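Local coordinates for protein arylmalonate decarboxylase (Bordetella bronchiseptica, PDB 3IXL) that catalyses the cofactor-free, enantioselective decarboxylation of 2-aryl-2-methylmalonates to 2-arylpropionates, releasing carbon dioxide, at residues A59-L62 with Q63-A67. The protein carries 2 engineered substitutions. Numbering follows the deposited sequence.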
loop_
_atom_site.group_PDB
_atom_site.type_symbol
_atom_site.label_atom_id
_atom_site.label_comp_id
_atom_site.label_asym_id
_atom_site.label_seq_id
_atom_site.Cartn_x
_atom_site.Cartn_y
_atom_site.Cartn_z
ATOM N N ALA A 59 -3.544 12.747 -10.940
ATOM C CA ALA A 59 -2.537 12.136 -11.814
ATOM C C ALA A 59 -2.009 13.144 -12.853
ATOM O O ALA A 59 -0.801 13.242 -13.073
ATOM C CB ALA A 59 -3.097 10.878 -12.488
ATOM N N ARG A 60 -2.926 13.876 -13.483
ATOM C CA ARG A 60 -2.575 14.892 -14.467
ATOM C C ARG A 60 -1.732 16.011 -13.845
ATOM O O ARG A 60 -0.770 16.474 -14.470
ATOM C CB ARG A 60 -3.831 15.484 -15.097
ATOM C CG ARG A 60 -4.599 14.560 -16.036
ATOM C CD ARG A 60 -5.790 15.325 -16.631
ATOM N NE ARG A 60 -6.631 14.518 -17.513
ATOM C CZ ARG A 60 -6.428 14.365 -18.820
ATOM N NH1 ARG A 60 -5.397 14.954 -19.419
ATOM N NH2 ARG A 60 -7.257 13.612 -19.532
ATOM N N ARG A 61 -2.078 16.435 -12.624
ATOM C CA ARG A 61 -1.272 17.457 -11.945
ATOM C C ARG A 61 0.162 16.975 -11.777
ATOM O O ARG A 61 1.117 17.689 -12.090
ATOM C CB ARG A 61 -1.841 17.852 -10.577
ATOM C CG ARG A 61 -0.963 18.914 -9.908
ATOM C CD ARG A 61 -1.205 19.073 -8.436
ATOM N NE ARG A 61 -0.157 19.906 -7.838
ATOM C CZ ARG A 61 0.182 19.889 -6.550
ATOM N NH1 ARG A 61 -0.440 19.065 -5.709
ATOM N NH2 ARG A 61 1.154 20.681 -6.100
ATOM N N LEU A 62 0.313 15.750 -11.282
ATOM C CA LEU A 62 1.649 15.189 -11.089
ATOM C C LEU A 62 2.432 15.061 -12.402
ATOM O O LEU A 62 3.644 15.295 -12.436
ATOM C CB LEU A 62 1.563 13.841 -10.354
ATOM C CG LEU A 62 1.052 13.948 -8.907
ATOM C CD1 LEU A 62 0.528 12.602 -8.435
ATOM C CD2 LEU A 62 2.125 14.473 -7.960
ATOM N N GLN A 63 1.736 14.689 -13.478
ATOM C CA GLN A 63 2.350 14.664 -14.798
ATOM C C GLN A 63 2.885 16.047 -15.187
ATOM O O GLN A 63 4.018 16.163 -15.648
ATOM C CB GLN A 63 1.356 14.157 -15.854
ATOM C CG GLN A 63 1.962 13.997 -17.259
ATOM C CD GLN A 63 1.892 15.265 -18.092
ATOM O OE1 GLN A 63 0.971 16.069 -17.954
ATOM N NE2 GLN A 63 2.875 15.447 -18.969
ATOM N N LYS A 64 2.065 17.073 -14.986
ATOM C CA LYS A 64 2.482 18.437 -15.330
ATOM C C LYS A 64 3.706 18.858 -14.516
ATOM O O LYS A 64 4.563 19.607 -15.006
ATOM C CB LYS A 64 1.347 19.430 -15.107
ATOM C CG LYS A 64 0.172 19.273 -16.049
ATOM C CD LYS A 64 -0.771 20.456 -15.910
ATOM C CE LYS A 64 -2.232 20.026 -15.968
ATOM N NZ LYS A 64 -2.730 19.463 -14.668
ATOM N N GLN A 65 3.787 18.375 -13.278
ATOM C CA GLN A 65 4.947 18.650 -12.421
ATOM C C GLN A 65 6.215 17.892 -12.812
ATOM O O GLN A 65 7.264 18.060 -12.184
ATOM C CB GLN A 65 4.609 18.335 -10.967
ATOM C CG GLN A 65 3.602 19.260 -10.344
ATOM C CD GLN A 65 3.367 18.916 -8.892
ATOM O OE1 GLN A 65 3.848 19.603 -7.993
ATOM N NE2 GLN A 65 2.669 17.818 -8.653
ATOM N N GLY A 66 6.126 17.040 -13.831
ATOM C CA GLY A 66 7.298 16.330 -14.335
ATOM C C GLY A 66 7.503 14.933 -13.776
ATOM O O GLY A 66 8.558 14.336 -13.973
ATOM N N ALA A 67 6.497 14.407 -13.080
ATOM C CA ALA A 67 6.590 13.046 -12.558
ATOM C C ALA A 67 6.897 12.049 -13.661
ATOM O O ALA A 67 6.348 12.159 -14.765
ATOM C CB ALA A 67 5.300 12.655 -11.859
#
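Leu-62 O accepts a hydrogen bond from Ala-67 N at 3.1 Å, a link five residues long that ends helix 55-64. Before it run three regular i to i+4 backbone bonds, from Gln-63 N to Ala-59 O, Lys-64 N to Arg-60 O and Gln-65 N to Arg-61 O. Gly-66 takes a positive phi of 96° and bonds through its N to Gln-63 O (2.9 Å). Together the two closing bonds make a Schellman motif, which turns the chain off the helix and straight into strand 67-72, an inner strand of one of the two parallel four-stranded sheets of this alpha/beta fold. Apolar packing follows the same turn. The Ala-67 methyl lies 4.2 Å from Leu-62 CB, while the isobutyl group of Leu-62 touches Ile-12 of strand 8-13 and Ile-34 of strand 33-37. On the outer side, two long side chains meet obliquely. With its CG anti to the backbone N (chi1 180°), the extended Arg-61 chain runs past Gln-65, whose amide NE2 sits over one guanidinium face, toward its rim and 3.6 Å from Arg-61 NE, the two planes only 17° apart. Gln-65 NE2 also touches the Leu-62 methyl CD2 at 3.5 Å. Arg-61 NH1 is hydrogen-bonded to Ser-36 OG, which ties the guanidinium to strand 33-37. Lys-64, bent at chi3 and chi4, folds back along the helix until NZ comes within 3.7 Å of Arg-61 CA; the Arg-60 chain leads away, leaving its NE 6.9 Å from Lys-64 NZ.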